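Local coordinates for FrpC operon protein (Neisseria meningitidis, PDB 5EDF) that binds the RTX protein FrpC as the iron-regulated protein FrpD and has been put forward as taking part in adhesion, though its exact role is unknown, at residues Thr26-Pro31 and Asn59-Ser64; Phe189-Tyr194 and Gln213-Leu218. All blocks are in the same frame, centred on the assembly; numbering follows the deposited sequence.

Both contacts build one buried core about the long antiparallel sheet. Contact 1 sets strand 26-31, from a small mixed sheet, against the beginning of strand 61-70; contact 2 sets strand 189-193 against the C-terminal helix 205-224. Strands 61-70 and 189-193 belong to the same sheet, separated by strand 98-105, and the contacts lie about 12 Å apart, centre to centre. Along the chain, contact 1 closes well before contact 2 opens. They nevertheless touch: Met28 and Thr26 pack on Phe189, and Ile63 meets Leu218. N-terminal strands and C-terminal helix thus pack on the same sheet, so residues far apart in sequence share one buried core.

Contact 1. Residues Thr26-Pro31 and Asn59-Ser64; sequences TKMVIP and NLIEIS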
loop_
_atom_site.group_PDB
_atom_site.type_symbol
_atom_site.label_atom_id
_atom_site.label_comp_id
_atom_site.label_asym_id
_atom_site.label_seq_id
_atom_site.Cartn_x
_atom_site.Cartn_y
_atom_site.Cartn_z
ATOM N N THR A 26 -20.057 -1.851 8.013
ATOM C CA THR A 26 -19.352 -2.777 7.152
ATOM C C THR A 26 -18.133 -3.351 7.907
ATOM O O THR A 26 -17.261 -2.599 8.347
ATOM C CB THR A 26 -18.862 -2.054 5.909
ATOM O OG1 THR A 26 -20.010 -1.579 5.159
ATOM C CG2 THR A 26 -18.071 -2.990 5.037
ATOM N N LYS A 27 -18.127 -4.657 8.097
ATOM C CA LYS A 27 -17.079 -5.323 8.863
ATOM C C LYS A 27 -15.838 -5.669 8.026
ATOM O O LYS A 27 -15.925 -5.965 6.802
ATOM C CB LYS A 27 -17.596 -6.604 9.528
ATOM C CG LYS A 27 -18.790 -6.402 10.453
ATOM C CD LYS A 27 -18.419 -5.621 11.696
ATOM C CE LYS A 27 -19.564 -5.607 12.692
ATOM N NZ LYS A 27 -20.724 -4.832 12.184
HETATM N N MSE A 28 -14.681 -5.640 8.683
HETATM C CA MSE A 28 -13.454 -6.101 8.108
HETATM C C MSE A 28 -12.756 -6.877 9.189
HETATM O O MSE A 28 -12.662 -6.389 10.331
HETATM C CB MSE A 28 -12.594 -4.915 7.729
HETATM C CG MSE A 28 -11.469 -5.236 6.842
HETATM SE SE MSE A 28 -10.761 -3.687 5.852
HETATM C CE MSE A 28 -11.535 -3.924 4.077
ATOM N N VAL A 29 -12.256 -8.057 8.862
ATOM C CA VAL A 29 -11.625 -8.944 9.849
ATOM C C VAL A 29 -10.175 -9.147 9.404
ATOM O O VAL A 29 -9.946 -9.686 8.328
ATOM C CB VAL A 29 -12.359 -10.292 9.986
ATOM C CG1 VAL A 29 -11.614 -11.203 10.952
ATOM C CG2 VAL A 29 -13.773 -10.041 10.473
ATOM N N ILE A 30 -9.212 -8.652 10.189
ATOM C CA ILE A 30 -7.820 -8.531 9.754
ATOM C C ILE A 30 -6.930 -9.406 10.605
ATOM O O ILE A 30 -6.916 -9.249 11.827
ATOM C CB ILE A 30 -7.359 -7.070 9.847
ATOM C CG1 ILE A 30 -8.287 -6.193 8.999
ATOM C CG2 ILE A 30 -5.882 -6.923 9.375
ATOM C CD1 ILE A 30 -7.847 -4.746 8.856
ATOM N N PRO A 31 -6.145 -10.310 9.989
ATOM C CA PRO A 31 -5.140 -11.027 10.794
ATOM C C PRO A 31 -4.217 -10.055 11.512
ATOM O O PRO A 31 -3.754 -9.078 10.907
ATOM C CB PRO A 31 -4.399 -11.883 9.776
ATOM C CG PRO A 31 -5.389 -12.048 8.638
ATOM C CD PRO A 31 -6.113 -10.724 8.585
ATOM N N ASN A 59 -12.895 5.089 11.206
ATOM C CA ASN A 59 -12.978 5.714 9.886
ATOM C C ASN A 59 -11.871 5.271 8.952
ATOM O O ASN A 59 -12.007 5.399 7.748
ATOM C CB ASN A 59 -12.900 7.251 10.008
ATOM C CG ASN A 59 -14.010 7.839 10.848
ATOM O OD1 ASN A 59 -13.785 8.780 11.604
ATOM N ND2 ASN A 59 -15.206 7.298 10.712
ATOM N N LEU A 60 -10.747 4.813 9.488
ATOM C CA LEU A 60 -9.647 4.340 8.674
ATOM C C LEU A 60 -8.905 3.262 9.436
ATOM O O LEU A 60 -8.928 3.258 10.685
ATOM C CB LEU A 60 -8.675 5.473 8.270
ATOM C CG LEU A 60 -7.737 6.007 9.345
ATOM C CD1 LEU A 60 -6.466 5.219 9.488
ATOM C CD2 LEU A 60 -7.399 7.478 9.036
ATOM N N ILE A 61 -8.270 2.367 8.693
ATOM C CA ILE A 61 -7.352 1.377 9.218
ATOM C C ILE A 61 -6.038 1.554 8.489
ATOM O O ILE A 61 -6.042 1.731 7.271
ATOM C CB ILE A 61 -7.837 -0.068 8.966
ATOM C CG1 ILE A 61 -9.258 -0.283 9.523
ATOM C CG2 ILE A 61 -6.836 -1.080 9.589
ATOM C CD1 ILE A 61 -9.845 -1.617 9.089
ATOM N N GLU A 62 -4.919 1.509 9.198
ATOM C CA GLU A 62 -3.594 1.604 8.604
ATOM C C GLU A 62 -2.880 0.313 8.866
ATOM O O GLU A 62 -2.365 0.090 9.961
ATOM C CB GLU A 62 -2.795 2.805 9.149
ATOM C CG GLU A 62 -1.452 3.013 8.459
ATOM C CD GLU A 62 -0.720 4.229 8.939
ATOM O OE1 GLU A 62 -0.949 4.671 10.094
ATOM O OE2 GLU A 62 0.101 4.772 8.162
ATOM N N ILE A 63 -2.889 -0.602 7.908
ATOM C CA ILE A 63 -2.119 -1.841 8.024
ATOM C C ILE A 63 -0.678 -1.596 7.621
ATOM O O ILE A 63 -0.384 -0.604 6.928
ATOM C CB ILE A 63 -2.741 -2.998 7.206
ATOM C CG1 ILE A 63 -2.682 -2.759 5.697
ATOM C CG2 ILE A 63 -4.164 -3.294 7.688
ATOM C CD1 ILE A 63 -2.962 -4.045 4.864
ATOM N N SER A 64 0.214 -2.479 8.033
ATOM C CA SER A 64 1.624 -2.364 7.705
ATOM C C SER A 64 2.084 -3.711 7.191
ATOM O O SER A 64 1.814 -4.740 7.785
ATOM C CB SER A 64 2.431 -1.880 8.928
ATOM O OG SER A 64 1.972 -0.649 9.460
#
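Strand 26-31 and residues 61-64 of strand 61-70 run nearly parallel, their short axes 25° apart and 10.2 Å from each other at closest approach, too far for backbone pairing, and what fills the gap is wholly apolar. Ile30 and Ile61 carry most of it, reaching toward each other tip to tip until Ile30 CD1 lies 3.7 Å from Ile61 CD1. The same methyl of Ile30 also rests on the other branch of its partner, at 3.9 Å from Ile61 CG2. In Ile61, CG1 stands anti to the carbonyl carbon (chi1 -55°) and the chain then extends through chi2 at 171°, which carries CD1 across to strand 26-31. There it meets a second neighbour: Met28, present as selenomethionine, brings its selenium within 3.9 Å of Ile61 CD1, the two side chains crossing at a slant.

This is face-to-face packing of two beta sheets. Strand 26-31 is an outer strand of the small mixed sheet and pairs with strand 18-23, whereas Ile61 and Ile63 are bonded through their backbones to strand 98-105 of the large antiparallel sheet. Alternation along each strand turns Met28 and Ile30 inward on one side and Ile61 and Ile63 on the other. Beta-branched isoleucine suits such positions, since it accepts the extended backbone and offers two arms to the core; the unbranched, flexible methionine chain can bend its end among larger groups.

Ile63 contributes through its shorter branch, CG2, which lies 4.1 Å from Ile30 CD1, while the residue also packs on Leu218 of helix 205-224. Phe21 and Phe23 of strand 18-23 touch Ile61, and Phe222 and Val223 of the helix lie against Met28.

Contact 2. Residues Phe189-Tyr194 and Gln213-Leu218; sequences FTVQYY and QQVEQL
Val215 turns both of its methyl groups toward strand 189-193. CG1 lies between two partners, 3.8 Å from Val191 CG1 and 4.0 Å from Tyr193 CE2, while CG2 meets Tyr193 alone, 3.8 Å from its CZ and 3.7 Å from its OH. A chi1 of 172°, with CG1 of Val215 anti to the backbone N, sets one methyl beside Val191 and the other beside the phenol end of Tyr193.

Val191 and Val215 pass each other in opposite directions, so that the pair meets at one methyl from each. Tyr193 behaves differently. With chi1 at 60° holding CG between the backbone N and the carbonyl carbon, its side chain points the phenol end, CZ and OH, at Val215, whose CG2 approaches the ring obliquely. The phenol oxygen hydrogen-bonds to ND1 of His212, on the same helix 205-224 just before Gln213. This bond gives the buried hydroxyl a partner and restrains the far end of the ring, which packs against Val215, Ile101 and Val182. Tyrosine suits this place because its ring bridges the space to the helix and its hydroxyl can bond there; the small valine side chains are consistent with the approach of the two backbones, Val191 CA and Val215 CA being 8.7 Å apart.

Ile101 of strand 98-105 also touches Val191, and Leu76 of strand 73-77 reaches Val215. Beyond this apolar patch, Glu216 forms a salt bridge with Lys155, and Gln214 NE2 bonds to the carbonyl of Trp74. Alternate strand residues facing the inward side of a helix are characteristic of helix-on-sheet packing: here the C-terminal helix 205-224 lies against one face of the long antiparallel sheet, part of what has been described as a novel fold.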
loop_
_atom_site.group_PDB
_atom_site.type_symbol
_atom_site.label_atom_id
_atom_site.label_comp_id
_atom_site.label_asym_id
_atom_site.label_seq_id
_atom_site.Cartn_x
_atom_site.Cartn_y
_atom_site.Cartn_z
ATOM N N PHE A 189 -14.097 0.193 -0.824
ATOM C CA PHE A 189 -13.077 0.803 0.023
ATOM C C PHE A 189 -12.132 1.627 -0.809
ATOM O O PHE A 189 -11.929 1.338 -1.998
ATOM C CB PHE A 189 -12.269 -0.252 0.801
ATOM C CG PHE A 189 -13.124 -1.104 1.681
ATOM C CD1 PHE A 189 -13.466 -0.661 2.927
ATOM C CD2 PHE A 189 -13.641 -2.336 1.234
ATOM C CE1 PHE A 189 -14.343 -1.438 3.744
ATOM C CE2 PHE A 189 -14.463 -3.124 2.037
ATOM C CZ PHE A 189 -14.822 -2.659 3.282
ATOM N N THR A 190 -11.568 2.667 -0.236
ATOM C CA THR A 190 -10.423 3.323 -0.840
ATOM C C THR A 190 -9.167 2.805 -0.164
ATOM O O THR A 190 -9.150 2.589 1.053
ATOM C CB THR A 190 -10.489 4.843 -0.746
ATOM O OG1 THR A 190 -10.490 5.249 0.626
ATOM C CG2 THR A 190 -11.749 5.387 -1.431
ATOM N N VAL A 191 -8.144 2.547 -0.980
ATOM C CA VAL A 191 -6.912 1.927 -0.511
ATOM C C VAL A 191 -5.776 2.746 -1.095
ATOM O O VAL A 191 -5.619 2.814 -2.330
ATOM C CB VAL A 191 -6.875 0.464 -0.932
ATOM C CG1 VAL A 191 -5.598 -0.176 -0.501
ATOM C CG2 VAL A 191 -8.101 -0.264 -0.337
ATOM N N GLN A 192 -5.033 3.433 -0.238
ATOM C CA GLN A 192 -4.056 4.439 -0.657
ATOM C C GLN A 192 -2.759 4.156 0.057
ATOM O O GLN A 192 -2.734 3.974 1.287
ATOM C CB GLN A 192 -4.569 5.831 -0.342
ATOM C CG GLN A 192 -5.861 6.176 -1.069
ATOM C CD GLN A 192 -6.496 7.477 -0.688
ATOM O OE1 GLN A 192 -5.983 8.226 0.123
ATOM N NE2 GLN A 192 -7.665 7.733 -1.274
ATOM N N TYR A 193 -1.649 4.165 -0.679
ATOM C CA TYR A 193 -0.382 3.785 -0.077
ATOM C C TYR A 193 0.795 4.239 -0.917
ATOM O O TYR A 193 0.663 4.478 -2.109
ATOM C CB TYR A 193 -0.355 2.275 0.142
ATOM C CG TYR A 193 -0.508 1.391 -1.073
ATOM C CD1 TYR A 193 0.597 0.837 -1.692
ATOM C CD2 TYR A 193 -1.760 1.081 -1.585
ATOM C CE1 TYR A 193 0.460 0.014 -2.805
ATOM C CE2 TYR A 193 -1.912 0.256 -2.679
ATOM C CZ TYR A 193 -0.801 -0.272 -3.301
ATOM O OH TYR A 193 -0.864 -1.120 -4.387
ATOM N N TYR A 194 1.951 4.284 -0.294
ATOM C CA TYR A 194 3.265 4.507 -0.883
ATOM C C TYR A 194 4.051 3.205 -0.723
ATOM O O TYR A 194 4.581 2.922 0.363
ATOM C CB TYR A 194 3.995 5.655 -0.186
ATOM C CG TYR A 194 3.365 7.006 -0.322
ATOM C CD1 TYR A 194 3.346 7.678 -1.513
ATOM C CD2 TYR A 194 2.781 7.652 0.781
ATOM C CE1 TYR A 194 2.749 8.918 -1.657
ATOM C CE2 TYR A 194 2.189 8.904 0.659
ATOM C CZ TYR A 194 2.173 9.542 -0.552
ATOM O OH TYR A 194 1.588 10.805 -0.683
ATOM N N GLN A 213 -1.670 -5.992 -7.212
ATOM C CA GLN A 213 -2.489 -7.190 -7.262
ATOM C C GLN A 213 -2.472 -7.894 -5.907
ATOM O O GLN A 213 -3.492 -8.430 -5.458
ATOM C CB GLN A 213 -2.001 -8.137 -8.373
ATOM C CG GLN A 213 -2.273 -7.619 -9.755
ATOM C CD GLN A 213 -1.604 -8.434 -10.865
ATOM O OE1 GLN A 213 -0.590 -9.089 -10.656
ATOM N NE2 GLN A 213 -2.145 -8.334 -12.052
ATOM N N GLN A 214 -1.313 -7.925 -5.247
ATOM C CA GLN A 214 -1.228 -8.513 -3.919
ATOM C C GLN A 214 -2.059 -7.725 -2.898
ATOM O O GLN A 214 -2.725 -8.304 -2.075
ATOM C CB GLN A 214 0.229 -8.629 -3.478
ATOM C CG GLN A 214 1.013 -9.624 -4.352
ATOM C CD GLN A 214 2.501 -9.447 -4.203
ATOM O OE1 GLN A 214 2.979 -9.017 -3.154
ATOM N NE2 GLN A 214 3.246 -9.756 -5.249
ATOM N N VAL A 215 -2.057 -6.395 -3.005
ATOM C CA VAL A 215 -2.846 -5.545 -2.113
ATOM C C VAL A 215 -4.335 -5.806 -2.339
ATOM O O VAL A 215 -5.088 -5.919 -1.376
ATOM C CB VAL A 215 -2.511 -4.070 -2.295
ATOM C CG1 VAL A 215 -3.476 -3.216 -1.501
ATOM C CG2 VAL A 215 -1.092 -3.811 -1.869
ATOM N N GLU A 216 -4.771 -5.921 -3.589
ATOM C CA GLU A 216 -6.181 -6.166 -3.893
ATOM C C GLU A 216 -6.610 -7.500 -3.279
ATOM O O GLU A 216 -7.650 -7.585 -2.648
ATOM C CB GLU A 216 -6.386 -6.228 -5.404
ATOM C CG GLU A 216 -6.178 -4.944 -6.113
ATOM C CD GLU A 216 -6.430 -5.049 -7.596
ATOM O OE1 GLU A 216 -5.635 -5.695 -8.329
ATOM O OE2 GLU A 216 -7.433 -4.448 -8.017
ATOM N N GLN A 217 -5.802 -8.537 -3.442
ATOM C CA GLN A 217 -6.115 -9.843 -2.875
ATOM C C GLN A 217 -6.185 -9.764 -1.341
ATOM O O GLN A 217 -7.092 -10.343 -0.703
ATOM C CB GLN A 217 -5.096 -10.881 -3.358
ATOM C CG GLN A 217 -5.298 -12.301 -2.863
ATOM C CD GLN A 217 -4.116 -13.186 -3.253
ATOM O OE1 GLN A 217 -2.978 -12.971 -2.805
ATOM N NE2 GLN A 217 -4.375 -14.159 -4.114
ATOM N N LEU A 218 -5.242 -9.031 -0.759
ATOM C CA LEU A 218 -5.161 -8.893 0.695
ATOM C C LEU A 218 -6.413 -8.202 1.258
ATOM O O LEU A 218 -7.067 -8.680 2.183
ATOM C CB LEU A 218 -3.872 -8.147 1.063
ATOM C CG LEU A 218 -3.600 -7.940 2.540
ATOM C CD1 LEU A 218 -3.524 -9.281 3.284
ATOM C CD2 LEU A 218 -2.319 -7.147 2.684
#